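Local coordinates for Exo-beta-1,4-mannosidase (Rhizomucor miehei, PDB 4LYP), which removes mannose from the non-reducing ends of beta-1,4-linked mannosides as a family 5 glycoside hydrolase and probably also transfers mannosyl groups to new acceptors, at residues Q240-T252 and L271-I285. Sequence-based numbering, arbitrary orientation.
Sequences QEAPASWFEEIST and LDEYDFDRAHDHKNI
H282 reaches from the loop after helix 273-280 to E248 on helix 244-257, and both its ring nitrogens are used. ND1 donates to E248 OE1 at 2.7 Å, meeting the anti side of the carboxylate, 31° out of its plane. At the other end of the ring NE2 donates to R278 O, 2.7 Å away, in the last turn of helix 273-280. Imidazole suits this place because two in-plane N-H groups can tie a helix end to a neighbouring helix. E248 gets there with CG anti to its backbone N (chi1 179°) and a bend at chi2.

Beside it F247 supplies the apolar core: A279 CA sits 3.6 Å from the ring centroid, over the centre of the ring, a CH-pi contact that alanine's small side chain permits, while W246 covers the opposite face. At one end R278 NH2 bridges E241 OE1 (2.9 Å) and D275 OD1 (2.8 Å), both in the guanidinium plane and both through anti lone pairs. At the other end N284 ND2 donates to T252 OG1, whose hydroxyl in turn donates to E248 O.

Waters form the next shell, one joining E241 N to D275 OD1, another E248 OE2 and S251 OG to N284 N. The short segments 244-252 and 273-280 run near-parallel, 28° apart, as neighbouring outer helices of the TIM barrel. Farther out, helix 308-329 covers the far side of helix 273-280 through F276 and H280. With both nitrogens donating, H282 is probably doubly protonated, its positive charge balanced by E248.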
ATOM      1  N   GLN A 240     -11.170   8.253   3.821  1.00  8.58           N
ATOM      2  CA  GLN A 240     -11.413   9.624   3.388  1.00  8.60           C
ATOM      3  C   GLN A 240     -12.128  10.418   4.484  1.00  8.14           C
ATOM      4  O   GLN A 240     -13.334  10.314   4.672  1.00  9.46           O
ATOM      5  CB  GLN A 240     -12.203   9.644   2.080  1.00  8.81           C
ATOM      6  CG  GLN A 240     -11.515   8.924   0.909  1.00  9.14           C
ATOM      7  CD  GLN A 240     -10.232   9.621   0.518  1.00  8.50           C
ATOM      8  OE1 GLN A 240     -10.254  10.773   0.043  1.00 10.59           O
ATOM      9  NE2 GLN A 240      -9.077   9.003   0.761  1.00  9.24           N
ATOM     10  N   GLU A 241     -11.355  11.222   5.222  1.00  9.73           N
ATOM     11  CA  GLU A 241     -11.922  12.066   6.317  1.00  9.97           C
ATOM     12  C   GLU A 241     -12.808  11.229   7.245  1.00  9.59           C
ATOM     13  O   GLU A 241     -13.935  11.669   7.560  1.00 11.41           O
ATOM     14  CB  GLU A 241     -12.637  13.275   5.695  1.00 12.17           C
ATOM     15  CG  GLU A 241     -11.603  14.124   4.955  1.00 13.04           C
ATOM     16  CD  GLU A 241     -11.947  15.592   5.014  1.00 20.44           C
ATOM     17  OE1 GLU A 241     -11.761  16.330   6.073  1.00 27.09           O
ATOM     18  OE2 GLU A 241     -12.492  16.016   4.050  1.00 27.00           O
ATOM     19  N   ALA A 242     -12.363  10.085   7.679  1.00  9.28           N
ATOM     20  CA  ALA A 242     -13.110   9.240   8.597  1.00  9.50           C
ATOM     21  C   ALA A 242     -13.040   9.871  10.001  1.00  9.17           C
ATOM     22  O   ALA A 242     -12.058  10.540  10.362  1.00 10.18           O
ATOM     23  CB  ALA A 242     -12.500   7.879   8.603  1.00  9.84           C
ATOM     24  N   PRO A 243     -14.057   9.621  10.854  1.00  9.89           N
ATOM     25  CA  PRO A 243     -14.045  10.274  12.162  1.00 10.32           C
ATOM     26  C   PRO A 243     -13.009   9.685  13.070  1.00  8.97           C
ATOM     27  O   PRO A 243     -12.681   8.455  13.033  1.00  9.94           O
ATOM     28  CB  PRO A 243     -15.441  10.035  12.681  1.00 13.51           C
ATOM     29  CG  PRO A 243     -15.935   8.893  11.893  1.00 13.96           C
ATOM     30  CD  PRO A 243     -15.262   8.869  10.583  1.00 10.74           C
ATOM     31  N   ALA A 244     -12.481  10.530  13.968  1.00 10.21           N
ATOM     32  CA  ALA A 244     -11.509  10.102  14.969  1.00 10.64           C
ATOM     33  C   ALA A 244     -12.004   8.866  15.730  1.00  9.63           C
ATOM     34  O   ALA A 244     -11.251   7.941  16.061  1.00 10.60           O
ATOM     35  CB  ALA A 244     -11.178  11.226  15.961  1.00 12.86           C
ATOM     36  N   SER A 245     -13.299   8.864  16.076  1.00 11.09           N
ATOM     37  CA  SER A 245     -13.832   7.743  16.883  1.00 12.46           C
ATOM     38  C   SER A 245     -13.725   6.413  16.144  1.00 11.01           C
ATOM     39  O   SER A 245     -13.565   5.369  16.764  1.00 11.49           O
ATOM     40  CB  SER A 245     -15.311   8.023  17.209  1.00 13.75           C
ATOM     41  OG  SER A 245     -16.077   8.267  16.003  1.00 16.54           O
ATOM     42  N   TRP A 246     -13.811   6.439  14.797  1.00 10.04           N
ATOM     43  CA  TRP A 246     -13.684   5.191  14.021  1.00  9.87           C
ATOM     44  C   TRP A 246     -12.228   4.716  14.050  1.00  9.42           C
ATOM     45  O   TRP A 246     -11.971   3.533  14.283  1.00 10.49           O
ATOM     46  CB  TRP A 246     -14.198   5.406  12.624  1.00  9.43           C
ATOM     47  CG  TRP A 246     -14.044   4.247  11.709  1.00  9.12           C
ATOM     48  CD1 TRP A 246     -14.859   3.165  11.633  1.00  9.82           C
ATOM     49  CD2 TRP A 246     -12.983   4.051  10.707  1.00  8.69           C
ATOM     50  NE1 TRP A 246     -14.417   2.289  10.648  1.00 10.25           N
ATOM     51  CE2 TRP A 246     -13.282   2.800  10.052  1.00  9.88           C
ATOM     52  CE3 TRP A 246     -11.852   4.781  10.326  1.00  8.28           C
ATOM     53  CZ2 TRP A 246     -12.494   2.299   9.034  1.00  9.94           C
ATOM     54  CZ3 TRP A 246     -11.100   4.291   9.245  1.00  9.22           C
ATOM     55  CH2 TRP A 246     -11.400   3.040   8.642  1.00  9.40           C
ATOM     56  N   PHE A 247     -11.267   5.639  13.865  1.00  8.88           N
ATOM     57  CA  PHE A 247      -9.889   5.257  14.001  1.00  9.22           C
ATOM     58  C   PHE A 247      -9.626   4.699  15.373  1.00  9.46           C
ATOM     59  O   PHE A 247      -8.879   3.692  15.498  1.00 10.31           O
ATOM     60  CB  PHE A 247      -8.958   6.435  13.756  1.00 10.02           C
ATOM     61  CG  PHE A 247      -8.854   6.823  12.312  1.00  8.39           C
ATOM     62  CD1 PHE A 247      -8.099   6.047  11.389  1.00  9.07           C
ATOM     63  CD2 PHE A 247      -9.516   7.980  11.811  1.00  8.89           C
ATOM     64  CE1 PHE A 247      -7.991   6.413  10.072  1.00  8.68           C
ATOM     65  CE2 PHE A 247      -9.386   8.326  10.462  1.00  9.44           C
ATOM     66  CZ  PHE A 247      -8.616   7.544   9.600  1.00  9.59           C
ATOM     67  N   GLU A 248     -10.144   5.319  16.432  1.00  9.82           N
ATOM     68  CA  GLU A 248      -9.888   4.816  17.793  1.00 11.71           C
ATOM     69  C   GLU A 248     -10.424   3.402  17.948  1.00 11.76           C
ATOM     70  O   GLU A 248      -9.781   2.474  18.444  1.00 13.69           O
ATOM     71  CB  GLU A 248     -10.570   5.759  18.813  1.00 13.73           C
ATOM     72  CG  GLU A 248     -10.401   5.316  20.258  1.00 19.38           C
ATOM     73  CD  GLU A 248      -8.977   5.445  20.607  1.00 21.88           C
ATOM     74  OE1 GLU A 248      -8.312   6.462  20.288  1.00 24.19           O
ATOM     75  OE2 GLU A 248      -8.528   4.532  21.262  1.00 32.71           O
ATOM     76  N   GLU A 249     -11.656   3.190  17.475  1.00 11.71           N
ATOM     77  CA  GLU A 249     -12.275   1.899  17.703  1.00 14.84           C
ATOM     78  C   GLU A 249     -11.605   0.791  16.894  1.00 13.50           C
ATOM     79  O   GLU A 249     -11.395  -0.304  17.411  1.00 13.01           O
ATOM     80  CB  GLU A 249     -13.765   2.053  17.342  1.00 19.22           C
ATOM     81  CG  GLU A 249     -14.666   1.061  18.033  1.00 32.40           C
ATOM     82  CD  GLU A 249     -15.178   0.246  16.956  1.00 41.07           C
ATOM     83  OE1 GLU A 249     -16.397   0.248  16.575  1.00 55.84           O
ATOM     84  OE2 GLU A 249     -14.275  -0.346  16.417  1.00 28.82           O
ATOM     85  N   ILE A 250     -11.360   1.031  15.600  1.00 11.33           N
ATOM     86  CA  ILE A 250     -10.820  -0.053  14.789  1.00 10.31           C
ATOM     87  C   ILE A 250      -9.392  -0.334  15.174  1.00  8.45           C
ATOM     88  O   ILE A 250      -8.961  -1.489  15.206  1.00  9.24           O
ATOM     89  CB  ILE A 250     -10.995   0.185  13.271  1.00 11.39           C
ATOM     90  CG1 ILE A 250     -12.395   0.481  12.775  1.00 13.81           C
ATOM     91  CG2 ILE A 250     -10.491  -1.076  12.506  1.00 13.53           C
ATOM     92  CD1 ILE A 250     -13.365  -0.669  13.082  1.00 16.09           C
ATOM     93  N   SER A 251      -8.593   0.730  15.449  1.00  9.04           N
ATOM     94  CA  SER A 251      -7.192   0.458  15.824  1.00  9.11           C
ATOM     95  C   SER A 251      -7.119  -0.385  17.113  1.00  8.86           C
ATOM     96  O   SER A 251      -6.284  -1.240  17.240  1.00  9.69           O
ATOM     97  CB  SER A 251      -6.415   1.753  15.964  1.00 10.28           C
ATOM     98  OG  SER A 251      -6.915   2.577  17.051  1.00 10.86           O
ATOM     99  N   THR A 252      -8.026  -0.106  18.061  1.00 10.47           N
ATOM    100  CA  THR A 252      -8.008  -0.824  19.338  1.00 10.72           C
ATOM    101  C   THR A 252      -8.438  -2.271  19.100  1.00 10.04           C
ATOM    102  O   THR A 252      -7.858  -3.197  19.667  1.00 11.44           O
ATOM    103  CB  THR A 252      -8.969  -0.115  20.324  1.00 12.64           C
ATOM    104  OG1 THR A 252      -8.401   1.127  20.606  1.00 13.50           O
ATOM    105  CG2 THR A 252      -9.146  -0.918  21.662  1.00 15.68           C
ATOM    106  N   LEU A 271      -4.192  16.376   3.372  1.00  8.89           N
ATOM    107  CA  LEU A 271      -4.989  17.574   3.737  1.00 10.89           C
ATOM    108  C   LEU A 271      -4.205  18.442   4.692  1.00  9.94           C
ATOM    109  O   LEU A 271      -3.132  18.938   4.308  1.00 12.64           O
ATOM    110  CB  LEU A 271      -6.364  17.082   4.293  1.00 11.08           C
ATOM    111  CG  LEU A 271      -7.175  16.277   3.255  1.00 10.89           C
ATOM    112  CD1 LEU A 271      -8.495  15.791   3.878  1.00 12.50           C
ATOM    113  CD2 LEU A 271      -7.487  17.040   1.957  1.00 13.34           C
ATOM    114  N   ASP A 272      -4.640  18.567   5.926  1.00 11.11           N
ATOM    115  CA  ASP A 272      -3.990  19.463   6.903  1.00 11.46           C
ATOM    116  C   ASP A 272      -3.599  18.649   8.152  1.00 11.34           C
ATOM    117  O   ASP A 272      -3.822  17.429   8.238  1.00 10.37           O
ATOM    118  CB  ASP A 272      -4.942  20.664   7.205  1.00 13.19           C
ATOM    119  CG  ASP A 272      -6.290  20.234   7.800  1.00 13.22           C
ATOM    120  OD1 ASP A 272      -6.568  18.997   7.963  1.00 12.13           O
ATOM    121  OD2 ASP A 272      -7.166  21.107   7.989  1.00 18.57           O
ATOM    122  N   GLU A 273      -3.064  19.401   9.133  1.00 11.20           N
ATOM    123  CA  GLU A 273      -2.628  18.712  10.376  1.00 11.93           C
ATOM    124  C   GLU A 273      -3.834  18.154  11.170  1.00 11.47           C
ATOM    125  O   GLU A 273      -3.723  17.146  11.810  1.00 12.05           O
ATOM    126  CB  GLU A 273      -1.810  19.641  11.226  1.00 16.48           C
ATOM    127  CG  GLU A 273      -0.886  18.820  12.230  1.00 22.15           C
ATOM    128  CD  GLU A 273       0.143  19.663  13.026  1.00 21.56           C
ATOM    129  OE1 GLU A 273       0.037  20.904  12.924  1.00 25.40           O
ATOM    130  OE2 GLU A 273       0.994  19.090  13.838  1.00 23.99           O
ATOM    131  N   TYR A 274      -5.009  18.808  11.082  1.00 11.31           N
ATOM    132  CA  TYR A 274      -6.201  18.322  11.778  1.00 11.47           C
ATOM    133  C   TYR A 274      -6.545  16.925  11.257  1.00 10.52           C
ATOM    134  O   TYR A 274      -6.820  16.009  12.015  1.00 10.31           O
ATOM    135  CB  TYR A 274      -7.409  19.294  11.480  1.00 14.30           C
ATOM    136  CG  TYR A 274      -8.694  18.846  12.145  1.00 15.39           C
ATOM    137  CD1 TYR A 274      -8.958  19.260  13.450  1.00 20.16           C
ATOM    138  CD2 TYR A 274      -9.598  17.953  11.504  1.00 18.32           C
ATOM    139  CE1 TYR A 274     -10.107  18.824  14.119  1.00 22.20           C
ATOM    140  CE2 TYR A 274     -10.742  17.522  12.192  1.00 18.44           C
ATOM    141  CZ  TYR A 274     -10.974  17.984  13.475  1.00 22.99           C
ATOM    142  OH  TYR A 274     -12.128  17.579  14.147  1.00 26.63           O
ATOM    143  N   ASP A 275      -6.561  16.765   9.928  1.00 10.12           N
ATOM    144  CA  ASP A 275      -6.857  15.462   9.323  1.00  9.06           C
ATOM    145  C   ASP A 275      -5.789  14.439   9.763  1.00  8.66           C
ATOM    146  O   ASP A 275      -6.107  13.273  10.065  1.00  9.16           O
ATOM    147  CB  ASP A 275      -6.862  15.620   7.811  1.00  9.48           C
ATOM    148  CG  ASP A 275      -6.961  14.309   7.047  1.00  9.12           C
ATOM    149  OD1 ASP A 275      -8.063  13.697   7.061  1.00 10.71           O
ATOM    150  OD2 ASP A 275      -5.956  13.956   6.403  1.00  9.20           O
ATOM    151  N   PHE A 276      -4.512  14.864   9.731  1.00  9.35           N
ATOM    152  CA  PHE A 276      -3.425  13.971  10.184  1.00  9.22           C
ATOM    153  C   PHE A 276      -3.634  13.489  11.597  1.00  9.01           C
ATOM    154  O   PHE A 276      -3.482  12.275  11.895  1.00  9.22           O
ATOM    155  CB  PHE A 276      -2.097  14.741  10.016  1.00  9.71           C
ATOM    156  CG  PHE A 276      -0.870  13.939  10.333  1.00  8.53           C
ATOM    157  CD1 PHE A 276      -0.359  13.903  11.636  1.00  9.23           C
ATOM    158  CD2 PHE A 276      -0.198  13.226   9.306  1.00  9.08           C
ATOM    159  CE1 PHE A 276       0.815  13.189  11.885  1.00 10.32           C
ATOM    160  CE2 PHE A 276       0.952  12.520   9.571  1.00  9.81           C
ATOM    161  CZ  PHE A 276       1.461  12.521  10.843  1.00  9.88           C
ATOM    162  N   ASP A 277      -3.958  14.391  12.515  1.00  9.94           N
ATOM    163  CA  ASP A 277      -4.139  14.030  13.916  1.00 10.73           C
ATOM    164  C   ASP A 277      -5.391  13.184  14.142  1.00  9.55           C
ATOM    165  O   ASP A 277      -5.435  12.316  14.998  1.00 10.64           O
ATOM    166  CB  ASP A 277      -4.150  15.286  14.815  1.00 11.04           C
ATOM    167  CG  ASP A 277      -2.804  15.951  14.870  1.00 12.50           C
ATOM    168  OD1 ASP A 277      -1.782  15.342  14.483  1.00 13.12           O
ATOM    169  OD2 ASP A 277      -2.717  17.080  15.399  1.00 20.55           O
ATOM    170  N   ARG A 278      -6.423  13.471  13.365  1.00 10.09           N
ATOM    171  CA  ARG A 278      -7.679  12.713  13.481  1.00  9.90           C
ATOM    172  C   ARG A 278      -7.414  11.196  13.225  1.00  9.87           C
ATOM    173  O   ARG A 278      -8.013  10.339  13.864  1.00 10.46           O
ATOM    174  CB  ARG A 278      -8.664  13.234  12.444  1.00 10.79           C
ATOM    175  CG  ARG A 278      -9.915  12.452  12.265  1.00 11.04           C
ATOM    176  CD  ARG A 278     -10.997  13.182  11.483  1.00 12.07           C
ATOM    177  NE  ARG A 278     -10.510  13.518  10.130  1.00 10.99           N
ATOM    178  CZ  ARG A 278     -11.005  14.465   9.342  1.00 11.59           C
ATOM    179  NH1 ARG A 278     -12.094  15.166   9.728  1.00 14.50           N
ATOM    180  NH2 ARG A 278     -10.413  14.737   8.131  1.00 12.47           N
ATOM    181  N   ALA A 279      -6.488  10.903  12.302  1.00  9.12           N
ATOM    182  CA  ALA A 279      -6.161   9.522  11.999  1.00  9.27           C
ATOM    183  C   ALA A 279      -5.114   8.939  12.962  1.00  9.19           C
ATOM    184  O   ALA A 279      -5.130   7.775  13.280  1.00  9.78           O
ATOM    185  CB  ALA A 279      -5.580   9.409  10.565  1.00  9.96           C
ATOM    186  N   HIS A 280      -4.127   9.795  13.358  1.00  8.39           N
ATOM    187  CA  HIS A 280      -2.902   9.256  13.985  1.00  9.23           C
ATOM    188  C   HIS A 280      -2.811   9.461  15.497  1.00  8.72           C
ATOM    189  O   HIS A 280      -2.011   8.756  16.117  1.00  9.75           O
ATOM    190  CB  HIS A 280      -1.677   9.880  13.334  1.00  9.19           C
ATOM    191  CG  HIS A 280      -1.553   9.543  11.879  1.00  8.24           C
ATOM    192  ND1 HIS A 280      -1.522  10.465  10.891  1.00  9.94           N
ATOM    193  CD2 HIS A 280      -1.322   8.327  11.263  1.00  8.68           C
ATOM    194  CE1 HIS A 280      -1.379   9.838   9.689  1.00  8.88           C
ATOM    195  NE2 HIS A 280      -1.221   8.562   9.907  1.00  8.38           N
ATOM    196  N   ASP A 281      -3.561  10.418  16.077  1.00  9.35           N
ATOM    197  CA  ASP A 281      -3.395  10.692  17.504  1.00  9.42           C
ATOM    198  C   ASP A 281      -4.282   9.743  18.314  1.00  9.53           C
ATOM    199  O   ASP A 281      -5.303  10.136  18.884  1.00 12.40           O
ATOM    200  CB  ASP A 281      -3.708  12.171  17.789  1.00 11.24           C
ATOM    201  CG  ASP A 281      -3.391  12.578  19.217  1.00 13.86           C
ATOM    202  OD1 ASP A 281      -2.705  11.844  19.901  1.00 14.35           O
ATOM    203  OD2 ASP A 281      -3.844  13.654  19.602  1.00 20.79           O
ATOM    204  N   HIS A 282      -3.875   8.492  18.365  1.00 10.33           N
ATOM    205  CA  HIS A 282      -4.581   7.433  19.052  1.00 10.05           C
ATOM    206  C   HIS A 282      -3.576   6.510  19.670  1.00 10.27           C
ATOM    207  O   HIS A 282      -2.527   6.238  19.025  1.00 10.87           O
ATOM    208  CB  HIS A 282      -5.495   6.614  18.107  1.00 11.10           C
ATOM    209  CG  HIS A 282      -6.551   7.478  17.446  1.00 10.37           C
ATOM    210  ND1 HIS A 282      -7.662   7.891  18.079  1.00 11.85           N
ATOM    211  CD2 HIS A 282      -6.560   8.075  16.224  1.00 10.90           C
ATOM    212  CE1 HIS A 282      -8.351   8.721  17.299  1.00 13.23           C
ATOM    213  NE2 HIS A 282      -7.659   8.848  16.130  1.00 12.18           N
ATOM    214  N   LYS A 283      -3.879   5.944  20.833  1.00 11.64           N
ATOM    215  CA  LYS A 283      -2.936   5.082  21.494  1.00 11.92           C
ATOM    216  C   LYS A 283      -2.535   3.893  20.580  1.00 11.92           C
ATOM    217  O   LYS A 283      -1.386   3.382  20.651  1.00 12.46           O
ATOM    218  CB  LYS A 283      -3.571   4.517  22.804  1.00 16.04           C
ATOM    219  CG  LYS A 283      -2.667   3.535  23.573  1.00 22.53           C
ATOM    220  CD  LYS A 283      -3.248   3.239  24.917  1.00 27.56           C
ATOM    221  CE  LYS A 283      -2.266   2.497  25.850  1.00 46.26           C
ATOM    222  NZ  LYS A 283      -0.834   2.899  25.761  1.00 43.11           N
ATOM    223  N   ASN A 284      -3.503   3.349  19.833  1.00 10.08           N
ATOM    224  CA  ASN A 284      -3.257   2.116  19.085  1.00 10.14           C
ATOM    225  C   ASN A 284      -2.982   2.393  17.618  1.00  9.26           C
ATOM    226  O   ASN A 284      -3.102   1.479  16.796  1.00 10.19           O
ATOM    227  CB  ASN A 284      -4.376   1.112  19.295  1.00 11.00           C
ATOM    228  CG  ASN A 284      -4.403   0.690  20.721  1.00 12.31           C
ATOM    229  OD1 ASN A 284      -3.369   0.315  21.248  1.00 13.44           O
ATOM    230  ND2 ASN A 284      -5.582   0.777  21.382  1.00 13.87           N
ATOM    231  N   ILE A 285      -2.577   3.620  17.279  1.00  8.99           N
ATOM    232  CA  ILE A 285      -1.932   3.896  15.999  1.00  9.43           C
ATOM    233  C   ILE A 285      -0.476   4.132  16.297  1.00  8.99           C
ATOM    234  O   ILE A 285      -0.114   5.155  16.890  1.00 10.88           O
ATOM    235  CB  ILE A 285      -2.602   5.071  15.246  1.00  9.60           C
ATOM    236  CG1 ILE A 285      -4.059   4.757  14.879  1.00  9.85           C
ATOM    237  CG2 ILE A 285      -1.753   5.454  14.008  1.00 10.58           C
ATOM    238  CD1 ILE A 285      -4.267   3.699  13.812  1.00 10.65           C
TER
HETATM  239  O   HOH W   1      -8.630  11.741   5.184  1.00  9.86           O
HETATM  240  O   HOH W   2      -9.201  18.402   6.984  1.00 24.57           O
HETATM  241  O   HOH W   3     -13.960  16.822   8.368  1.00 45.46           O
HETATM  242  O   HOH W   4      -6.322   3.730  19.667  1.00 12.97           O
HETATM  243  O   HOH W   5      -6.287   6.688  22.146  1.00 19.53           O